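Mariner Mos1 transposase (Drosophila mauritiana, PDB 4MDB) mediates cut-and-paste transposition of the Mos1 element, its RNase H-like catalytic domain using divalent metal ions to cleave and join DNA. Local coordinates at residues Leu73-Trp77 against Pro162-Phe168; Asp78-Tyr84 against Ala109-Arg114; Tyr156-Leu160 against Gly221-Glu225. The protein carries 1 engineered substitution. The contacts are given in a common frame with arbitrary orientation. Residue numbers count along the deposited sequence, not the author numbering.

Contact 1 (Leu73-Trp77 against Pro162-Phe168); sequences LCVWW and PSDYHLF. With MG (magnesium ion), chain C; RLT (N-(4-fluorobenzyl)-5-hydroxy-1-methyl-2-(1-methyl-1-{[(5-methyl-1,3,4-oxadiazol-2-yl)carbonyl]amino}ethyl)-6-oxo-1,6-di hydropyrimidine-4-carboxamide), chain B.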
# COMPACT_ATOMS: atom_id res chain seq x y z
N LEU A 73 5.56 -10.01 -4.00
CA LEU A 73 4.14 -9.65 -4.08
C LEU A 73 4.10 -8.14 -4.18
O LEU A 73 4.66 -7.43 -3.30
CB LEU A 73 3.37 -10.15 -2.92
CG LEU A 73 1.94 -9.68 -2.71
CD1 LEU A 73 1.02 -10.15 -3.80
CD2 LEU A 73 1.49 -10.16 -1.38
N CYS A 74 3.32 -7.65 -5.15
CA CYS A 74 3.05 -6.22 -5.31
C CYS A 74 1.55 -6.12 -5.29
O CYS A 74 0.89 -6.68 -6.16
CB CYS A 74 3.57 -5.74 -6.62
SG CYS A 74 5.34 -6.14 -6.91
N VAL A 75 0.99 -5.41 -4.34
CA VAL A 75 -0.48 -5.44 -4.25
C VAL A 75 -1.00 -4.04 -3.96
O VAL A 75 -0.40 -3.29 -3.20
CB VAL A 75 -0.94 -6.46 -3.16
CG1 VAL A 75 -0.29 -6.15 -1.81
CG2 VAL A 75 -2.42 -6.46 -2.93
N TRP A 76 -2.19 -3.80 -4.46
CA TRP A 76 -2.91 -2.53 -4.30
C TRP A 76 -4.34 -2.81 -3.89
O TRP A 76 -4.95 -3.71 -4.40
CB TRP A 76 -2.87 -1.65 -5.54
CG TRP A 76 -1.51 -1.29 -5.99
CD1 TRP A 76 -0.80 -0.18 -5.63
CD2 TRP A 76 -0.60 -2.10 -6.76
NE1 TRP A 76 0.46 -0.20 -6.18
CE2 TRP A 76 0.58 -1.36 -6.90
CE3 TRP A 76 -0.72 -3.34 -7.43
CZ2 TRP A 76 1.69 -1.86 -7.61
CZ3 TRP A 76 0.38 -3.84 -8.11
CH2 TRP A 76 1.55 -3.09 -8.19
N TRP A 77 -4.86 -1.98 -2.98
CA TRP A 77 -6.14 -2.23 -2.34
C TRP A 77 -6.77 -0.99 -1.80
O TRP A 77 -6.11 0.04 -1.69
CB TRP A 77 -6.02 -3.29 -1.28
CG TRP A 77 -5.08 -2.94 -0.13
CD1 TRP A 77 -3.73 -2.91 -0.19
CD2 TRP A 77 -5.43 -2.58 1.22
NE1 TRP A 77 -3.21 -2.59 1.05
CE2 TRP A 77 -4.22 -2.40 1.94
CE3 TRP A 77 -6.63 -2.45 1.90
CZ2 TRP A 77 -4.22 -2.04 3.30
CZ3 TRP A 77 -6.63 -2.15 3.23
CH2 TRP A 77 -5.43 -1.94 3.94
N PRO A 162 -0.99 1.47 5.47
CA PRO A 162 -1.96 0.37 5.74
C PRO A 162 -1.50 -1.02 5.21
O PRO A 162 -1.82 -2.03 5.86
CB PRO A 162 -3.25 0.85 5.10
CG PRO A 162 -3.16 2.36 5.15
CD PRO A 162 -1.69 2.64 4.93
N SER A 163 -0.79 -1.08 4.11
CA SER A 163 -0.31 -2.36 3.61
C SER A 163 0.60 -3.03 4.62
O SER A 163 0.51 -4.27 4.76
CB SER A 163 0.41 -2.24 2.29
OG SER A 163 -0.40 -1.66 1.24
N ASP A 164 1.40 -2.22 5.33
CA ASP A 164 2.29 -2.80 6.36
C ASP A 164 1.61 -3.04 7.70
O ASP A 164 1.66 -4.17 8.20
CB ASP A 164 3.52 -1.88 6.48
CG ASP A 164 4.44 -2.06 5.26
OD1 ASP A 164 4.66 -3.24 4.84
OD2 ASP A 164 4.93 -1.10 4.71
N TYR A 165 0.98 -2.06 8.29
CA TYR A 165 0.42 -2.30 9.63
C TYR A 165 -0.85 -3.11 9.71
O TYR A 165 -1.15 -3.68 10.77
CB TYR A 165 0.19 -0.96 10.34
CG TYR A 165 -0.95 -0.06 9.81
CD1 TYR A 165 -2.28 -0.38 9.98
CD2 TYR A 165 -0.67 1.14 9.16
CE1 TYR A 165 -3.30 0.41 9.51
CE2 TYR A 165 -1.67 1.96 8.72
CZ TYR A 165 -3.00 1.61 8.87
OH TYR A 165 -4.09 2.38 8.45
N HIS A 166 -1.56 -3.24 8.58
CA HIS A 166 -2.76 -4.01 8.49
C HIS A 166 -2.65 -5.24 7.60
O HIS A 166 -2.78 -6.34 8.08
CB HIS A 166 -3.92 -3.11 8.07
CG HIS A 166 -5.24 -3.74 8.23
ND1 HIS A 166 -5.86 -3.88 9.45
CD2 HIS A 166 -6.08 -4.31 7.32
CE1 HIS A 166 -7.04 -4.45 9.29
NE2 HIS A 166 -7.17 -4.77 8.02
N LEU A 167 -2.46 -5.06 6.31
CA LEU A 167 -2.60 -6.15 5.35
C LEU A 167 -1.51 -7.19 5.52
O LEU A 167 -1.82 -8.39 5.74
CB LEU A 167 -2.61 -5.59 3.92
CG LEU A 167 -2.78 -6.70 2.86
CD1 LEU A 167 -4.19 -7.21 2.92
CD2 LEU A 167 -2.53 -6.16 1.48
N PHE A 168 -0.27 -6.76 5.44
CA PHE A 168 0.90 -7.69 5.53
C PHE A 168 1.10 -8.16 6.98
O PHE A 168 1.59 -9.26 7.18
CB PHE A 168 2.14 -7.04 5.05
CG PHE A 168 2.19 -6.76 3.56
CD1 PHE A 168 1.39 -7.49 2.60
CD2 PHE A 168 2.98 -5.77 3.10
CE1 PHE A 168 1.48 -7.19 1.28
CE2 PHE A 168 3.05 -5.46 1.77
CZ PHE A 168 2.29 -6.20 0.82
MG MG C . 6.05 -2.61 3.44
CAA RLT B . 13.53 5.41 3.81
CAB RLT B . 9.13 -2.68 6.84
CAC RLT B . 11.34 -0.66 7.48
CAD RLT B . 12.40 -2.70 5.98
OAE RLT B . 9.45 -0.18 1.03
OAF RLT B . 11.32 1.66 5.56
OAG RLT B . 7.39 -2.60 5.07
OAH RLT B . 7.53 -1.41 2.68
FAI RLT B . 12.73 6.20 1.36
CAJ RLT B . 11.35 4.25 1.38
CAK RLT B . 13.65 4.07 0.74
CAL RLT B . 11.20 2.86 1.20
CAM RLT B . 13.50 2.69 0.55
CAN RLT B . 12.18 0.57 0.58
NAO RLT B . 14.97 3.18 3.65
NAP RLT B . 14.64 1.88 4.10
NAQ RLT B . 10.95 -0.72 4.09
NAR RLT B . 11.61 0.04 1.82
NAS RLT B . 12.76 -0.18 5.50
OAT RLT B . 12.91 3.28 4.55
CAU RLT B . 10.26 -0.18 1.92
CAV RLT B . 12.39 1.11 5.26
CAW RLT B . 13.91 3.96 3.95
CAX RLT B . 12.59 4.86 1.16
CAY RLT B . 12.29 2.06 0.77
CAZ RLT B . 8.64 -1.39 3.42
CBA RLT B . 13.38 2.00 4.60
CBB RLT B . 9.91 -0.72 3.18
CBC RLT B . 10.79 -1.30 5.30
CBD RLT B . 8.45 -1.98 4.73
NBE RLT B . 9.55 -1.95 5.60
CBF RLT B . 12.08 -1.21 6.27
O HOH W 1 6.69 -4.45 2.80
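In metal-dependent recombinases a helix packed on the central sheet can carry a metal-binding carboxylate; here helix 162-168 packs on strand 73-77. The one polar bond between them runs from Trp77 NE1 to Ser163 OG (3.0 Å). A CH-pi contact adds to it: Leu167 CD2 sits over a face of the indole, 4.0 Å from the centroid of the five-membered ring of Trp77. The axes of segments 73-77 and 162-168 cross at 89°, nearly perpendicular, an arrangement within the RNase H fold that delivers the third aspartate of the DDD motif. That residue, Asp164, has its CA-CB bond directed away from the strand and chelates magnesium through OD1 (2.1 Å) and OD2 (2.3 Å); raltegravir (RLT) OAG and OAH, Asp36 and a water (O to MG 2.0 Å) bind the same ion. Purely apolar contacts follow alternate strand residues: Trp77 CZ2 lies 3.5 Å from Pro162 CB, Val75 CG1 3.7 Å from Phe168 CZ and 4.0 Å from Leu167 CD2, and Leu73 CD2 4.0 Å from Phe168 CE1.

Contact 2 (Asp78-Tyr84 against Ala109-Arg114); sequences DQSGVIY and ALQRKR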
# COMPACT_ATOMS: atom_id res chain seq x y z
N ASP A 78 -8.06 -1.06 -1.49
CA ASP A 78 -8.78 0.02 -0.86
C ASP A 78 -9.76 -0.54 0.16
O ASP A 78 -9.66 -1.69 0.55
CB ASP A 78 -9.40 0.92 -1.93
CG ASP A 78 -10.62 0.24 -2.65
OD1 ASP A 78 -10.96 -0.89 -2.29
OD2 ASP A 78 -11.31 0.95 -3.42
N GLN A 79 -10.68 0.29 0.64
CA GLN A 79 -11.50 -0.10 1.75
C GLN A 79 -12.49 -1.18 1.33
O GLN A 79 -13.12 -1.76 2.22
CB GLN A 79 -12.27 1.11 2.31
CG GLN A 79 -13.20 1.69 1.32
CD GLN A 79 -14.11 2.72 1.96
OE1 GLN A 79 -13.62 3.65 2.58
NE2 GLN A 79 -15.41 2.56 1.79
N SER A 80 -12.58 -1.49 0.03
CA SER A 80 -13.51 -2.49 -0.50
C SER A 80 -12.85 -3.82 -0.78
O SER A 80 -13.54 -4.78 -1.10
CB SER A 80 -14.19 -1.97 -1.74
OG SER A 80 -14.96 -0.81 -1.38
N GLY A 81 -11.54 -3.86 -0.72
CA GLY A 81 -10.78 -5.08 -1.05
C GLY A 81 -9.58 -4.87 -1.94
O GLY A 81 -9.23 -3.79 -2.30
N VAL A 82 -8.94 -5.97 -2.30
CA VAL A 82 -7.83 -5.95 -3.21
C VAL A 82 -8.24 -5.59 -4.63
O VAL A 82 -9.20 -6.24 -5.18
CB VAL A 82 -7.08 -7.33 -3.14
CG1 VAL A 82 -6.05 -7.39 -4.23
CG2 VAL A 82 -6.52 -7.52 -1.74
N ILE A 83 -7.59 -4.63 -5.24
CA ILE A 83 -7.88 -4.18 -6.59
C ILE A 83 -7.10 -5.00 -7.62
O ILE A 83 -7.64 -5.47 -8.63
CB ILE A 83 -7.69 -2.65 -6.73
CG1 ILE A 83 -8.64 -1.91 -5.74
CG2 ILE A 83 -7.92 -2.15 -8.15
CD1 ILE A 83 -8.20 -0.51 -5.37
N TYR A 84 -5.79 -5.18 -7.39
CA TYR A 84 -4.90 -5.68 -8.36
C TYR A 84 -3.68 -6.16 -7.63
O TYR A 84 -3.30 -5.57 -6.64
CB TYR A 84 -4.52 -4.66 -9.37
CG TYR A 84 -3.55 -5.12 -10.42
CD1 TYR A 84 -3.92 -6.09 -11.34
CD2 TYR A 84 -2.24 -4.65 -10.50
CE1 TYR A 84 -3.06 -6.49 -12.36
CE2 TYR A 84 -1.39 -5.03 -11.52
CZ TYR A 84 -1.81 -5.97 -12.42
OH TYR A 84 -0.91 -6.39 -13.36
N ALA A 109 -7.61 -2.27 -13.78
CA ALA A 109 -8.33 -2.96 -12.76
C ALA A 109 -9.31 -2.06 -12.01
O ALA A 109 -10.44 -2.44 -11.75
CB ALA A 109 -7.38 -3.63 -11.80
N LEU A 110 -8.88 -0.85 -11.67
CA LEU A 110 -9.67 0.11 -10.93
C LEU A 110 -10.93 0.50 -11.78
O LEU A 110 -12.03 0.55 -11.23
CB LEU A 110 -8.86 1.36 -10.75
CG LEU A 110 -8.89 2.27 -9.57
CD1 LEU A 110 -9.25 1.62 -8.25
CD2 LEU A 110 -7.42 2.75 -9.46
N GLN A 111 -10.74 0.71 -13.07
CA GLN A 111 -11.88 1.03 -13.97
C GLN A 111 -12.95 -0.08 -13.98
O GLN A 111 -14.16 0.17 -13.94
CB GLN A 111 -11.40 1.17 -15.40
CG GLN A 111 -11.58 2.51 -16.02
CD GLN A 111 -10.52 3.42 -15.57
OE1 GLN A 111 -10.52 3.85 -14.42
NE2 GLN A 111 -9.58 3.70 -16.44
N ARG A 112 -12.47 -1.30 -14.05
CA ARG A 112 -13.32 -2.46 -14.05
C ARG A 112 -14.00 -2.76 -12.72
O ARG A 112 -15.12 -3.26 -12.68
CB ARG A 112 -12.46 -3.67 -14.48
CG ARG A 112 -13.26 -4.96 -14.63
CD ARG A 112 -12.38 -6.07 -15.25
NE ARG A 112 -11.20 -6.37 -14.44
CZ ARG A 112 -11.19 -7.06 -13.33
NH1 ARG A 112 -12.28 -7.61 -12.81
NH2 ARG A 112 -10.03 -7.22 -12.71
N LYS A 113 -13.32 -2.50 -11.59
CA LYS A 113 -13.81 -2.94 -10.28
C LYS A 113 -14.37 -1.85 -9.38
O LYS A 113 -14.97 -2.16 -8.38
CB LYS A 113 -12.69 -3.64 -9.51
CG LYS A 113 -12.42 -5.04 -9.96
CD LYS A 113 -11.06 -5.40 -9.45
CE LYS A 113 -11.20 -5.85 -8.00
NZ LYS A 113 -12.31 -6.83 -7.90
N ARG A 114 -14.11 -0.61 -9.74
CA ARG A 114 -14.56 0.55 -8.98
C ARG A 114 -15.29 1.58 -9.83
O ARG A 114 -14.73 2.58 -10.29
CB ARG A 114 -13.35 1.17 -8.28
CG ARG A 114 -12.66 0.22 -7.33
CD ARG A 114 -13.41 -0.06 -6.04
NE ARG A 114 -12.68 -0.88 -5.07
CZ ARG A 114 -12.61 -2.21 -5.05
NH1 ARG A 114 -13.24 -2.97 -5.98
NH2 ARG A 114 -11.92 -2.83 -4.17
O HOH W 2 -11.90 -5.71 -4.55
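A buried arginine needs partners for its charge, and Arg114 finds one in a bidentate salt bridge with Asp78: Arg114 NE donates to Asp78 OD2 (2.8 Å) and Arg114 NH2 to Asp78 OD1 (2.9 Å). The acceptor belongs to the β-hairpin formed by strands 69-78 and 81-87 of the RNase H-like sheet, whose type I turn spans Asp78 to Gly81. Asp78 OD1 also receives Ser80 N at 2.9 Å, an Asx turn, so one carboxylate both shapes the turn and holds the residue just after helix 96-113, at the N-cap of helix 115-118. The guanidinium is steadied further by Arg114 NH1 bonding to Lys113 O (3.1 Å) and by a water that accepts from Arg114 NH2 and donates to Val82 O. Its two faces are occupied as well, by Ser80 CB on one and Ile83 CG1 on the other. Beyond this polar end the helix packs on the hairpin's second strand. A classic beta bulge, in which Ile83 and Tyr84 both face Trp76, interrupts the strand here. Ile83 CD1 meets Leu110 CD1 at 3.7 Å, and Leu110 and Ile83 also touch Val33 on strand 32-42. The aliphatic part of Lys113 lies along the strand backbone, its CD 3.5 Å from Ile83 O. Farthest along, Ala109 CB rests 3.9 Å from Tyr84 CB.

Contact 3 (Tyr156-Leu160 against Gly221-Glu225); sequences YSPDL and GKYFE. Unlike the reference sequence in segment 221-225: Phe224 (reference Leu). With RLT (N-(4-fluorobenzyl)-5-hydroxy-1-methyl-2-(1-methyl-1-{[(5-methyl-1,3,4-oxadiazol-2-yl)carbonyl]amino}ethyl)-6-oxo-1,6-di hydropyrimidine-4-carboxamide), chain B.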
# COMPACT_ATOMS: atom_id res chain seq x y z
N TYR A 156 10.67 5.56 6.49
CA TYR A 156 10.68 4.65 7.61
C TYR A 156 9.36 4.67 8.36
O TYR A 156 9.34 4.58 9.60
CB TYR A 156 11.84 4.99 8.58
CG TYR A 156 13.17 4.66 8.00
CD1 TYR A 156 13.69 3.37 8.12
CD2 TYR A 156 13.89 5.61 7.31
CE1 TYR A 156 14.93 3.06 7.57
CE2 TYR A 156 15.12 5.32 6.76
CZ TYR A 156 15.64 4.04 6.88
OH TYR A 156 16.86 3.75 6.33
N SER A 157 8.23 4.74 7.62
CA SER A 157 6.93 4.81 8.31
C SER A 157 5.95 3.67 7.94
O SER A 157 4.85 3.90 7.52
CB SER A 157 6.33 6.15 8.05
OG SER A 157 7.16 7.26 8.53
N PRO A 158 6.37 2.41 8.05
CA PRO A 158 5.37 1.35 7.80
C PRO A 158 4.24 1.29 8.80
O PRO A 158 3.17 0.79 8.50
CB PRO A 158 6.21 0.09 7.83
CG PRO A 158 7.32 0.42 8.79
CD PRO A 158 7.68 1.82 8.48
N ASP A 159 4.41 1.91 9.98
CA ASP A 159 3.39 2.08 10.92
C ASP A 159 2.31 3.02 10.49
O ASP A 159 1.29 3.16 11.18
CB ASP A 159 3.98 2.56 12.28
CG ASP A 159 4.77 3.83 12.21
OD1 ASP A 159 5.32 4.22 11.17
OD2 ASP A 159 4.87 4.42 13.32
N LEU A 160 2.57 3.73 9.40
CA LEU A 160 1.63 4.73 8.84
C LEU A 160 1.13 4.25 7.43
O LEU A 160 0.33 4.92 6.78
CB LEU A 160 2.20 6.10 8.73
CG LEU A 160 2.70 6.68 10.06
CD1 LEU A 160 3.30 8.04 9.73
CD2 LEU A 160 1.52 6.73 11.03
N GLY A 221 6.31 12.42 16.36
CA GLY A 221 7.06 11.79 15.29
C GLY A 221 7.80 10.53 15.62
O GLY A 221 8.34 9.90 14.70
N LYS A 222 7.90 10.15 16.89
CA LYS A 222 8.52 8.84 17.21
C LYS A 222 7.61 7.66 16.77
O LYS A 222 6.44 7.88 16.45
CB LYS A 222 8.75 8.70 18.72
CG LYS A 222 10.01 9.40 19.24
CD LYS A 222 10.32 9.08 20.72
CE LYS A 222 9.12 9.21 21.68
NZ LYS A 222 8.49 10.55 21.65
N TYR A 223 8.13 6.44 16.81
CA TYR A 223 7.27 5.23 16.78
C TYR A 223 6.42 5.22 18.00
O TYR A 223 6.72 5.91 18.98
CB TYR A 223 8.06 3.94 16.65
CG TYR A 223 8.78 3.84 15.33
CD1 TYR A 223 8.13 4.03 14.13
CD2 TYR A 223 10.15 3.60 15.28
CE1 TYR A 223 8.79 3.97 12.93
CE2 TYR A 223 10.82 3.52 14.10
CZ TYR A 223 10.14 3.69 12.91
OH TYR A 223 10.82 3.64 11.77
N PHE A 224 5.31 4.49 17.96
CA PHE A 224 4.34 4.57 19.02
C PHE A 224 3.79 3.19 19.29
O PHE A 224 4.06 2.24 18.54
CB PHE A 224 3.24 5.56 18.64
CG PHE A 224 2.65 5.31 17.28
CD1 PHE A 224 1.67 4.36 17.10
CD2 PHE A 224 3.06 6.06 16.19
CE1 PHE A 224 1.11 4.16 15.85
CE2 PHE A 224 2.53 5.85 14.94
CZ PHE A 224 1.56 4.89 14.77
N GLU A 225 3.01 3.11 20.35
CA GLU A 225 2.37 1.87 20.77
C GLU A 225 0.90 1.87 20.33
O GLU A 225 0.42 0.85 19.84
CB GLU A 225 2.50 1.70 22.29
CG GLU A 225 2.57 0.26 22.76
CD GLU A 225 3.04 0.16 24.20
OE1 GLU A 225 4.10 -0.45 24.43
OE2 GLU A 225 2.36 0.73 25.10
OXT GLU A 225 0.16 2.87 20.42
CAA RLT B . 13.53 5.41 3.81
CAB RLT B . 9.13 -2.68 6.84
CAC RLT B . 11.34 -0.66 7.48
CAD RLT B . 12.40 -2.70 5.98
OAE RLT B . 9.45 -0.18 1.03
OAF RLT B . 11.32 1.66 5.56
OAG RLT B . 7.39 -2.60 5.07
OAH RLT B . 7.53 -1.41 2.68
FAI RLT B . 12.73 6.20 1.36
CAJ RLT B . 11.35 4.25 1.38
CAK RLT B . 13.65 4.07 0.74
CAL RLT B . 11.20 2.86 1.20
CAM RLT B . 13.50 2.69 0.55
CAN RLT B . 12.18 0.57 0.58
NAO RLT B . 14.97 3.18 3.65
NAP RLT B . 14.64 1.88 4.10
NAQ RLT B . 10.95 -0.72 4.09
NAR RLT B . 11.61 0.04 1.82
NAS RLT B . 12.76 -0.18 5.50
OAT RLT B . 12.91 3.28 4.55
CAU RLT B . 10.26 -0.18 1.92
CAV RLT B . 12.39 1.11 5.26
CAW RLT B . 13.91 3.96 3.95
CAX RLT B . 12.59 4.86 1.16
CAY RLT B . 12.29 2.06 0.77
CAZ RLT B . 8.64 -1.39 3.42
CBA RLT B . 13.38 2.00 4.60
CBB RLT B . 9.91 -0.72 3.18
CBC RLT B . 10.79 -1.30 5.30
CBD RLT B . 8.45 -1.98 4.73
NBE RLT B . 9.55 -1.95 5.60
CBF RLT B . 12.08 -1.21 6.27
O HOH W 3 4.62 3.10 15.67
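A chain terminus can fold back on a loop far away in sequence; the C-terminal tail 221-225 packs against the loop 156-160, which includes the short 3-10 segment 158-160 and leads into helix 162-175 of the RNase H-like domain. The tail begins with Gly221, whose positive phi (92°) suits a residue without CB, and whose carbonyl, like that of Lys222, accepts a hydrogen bond from Arg12 on helix 6-25. The same arginine forms a salt bridge with Asp159 OD1, so it joins both segments to the N-terminal helix. Tyr223 then reaches across the gap: its OH donates to Tyr156 O (2.8 Å), while Asp159 OD2 lies near the plane of the ring, 3.4 Å from Tyr223 CD1. The CA-CB bond of Tyr156 points toward the tail, but the end of its side chain leads away and presents one ring face to the oxadiazole end of raltegravir, so the tail hydrogen-bonds to the backbone of a residue that lines the inhibitor pocket. Phe224, which replaces the leucine of the reference sequence, follows. Its CE2 lies 3.2 Å from Asp159 OD2 and 4.1 Å from Leu160 CD2, the latter near the ring plane, and the ring also touches Arg212 and Cys216 of helix 209-218. A water links its backbone to the loop, accepting from Phe224 N (2.8 Å) and donating to Asp159 OD2 (2.7 Å).

Followed from the N terminus, the chain enters contact 1 on strand 69-78 and passes at once through the hairpin into contact 2, which closes when helix 96-113 ends. This short loop lies wholly within the longer one that contact 1 completes at helix 162-175. Before that closure, the chain opens contact 3 at 156-160; contact 3 closes only at the C terminus, joining the tail after helix 209-218 to the loop before helix 162-175, so contacts 1 and 3 cross. Contacts 1 and 2 share the sheet, where the hairpin strands are neighbours, whereas contacts 1 and 3 meet where Asp164 and Tyr165 pack on Pro158-Leu160, and both touch raltegravir. Contacts 2 and 3 lie on opposite sides of the domain's centre.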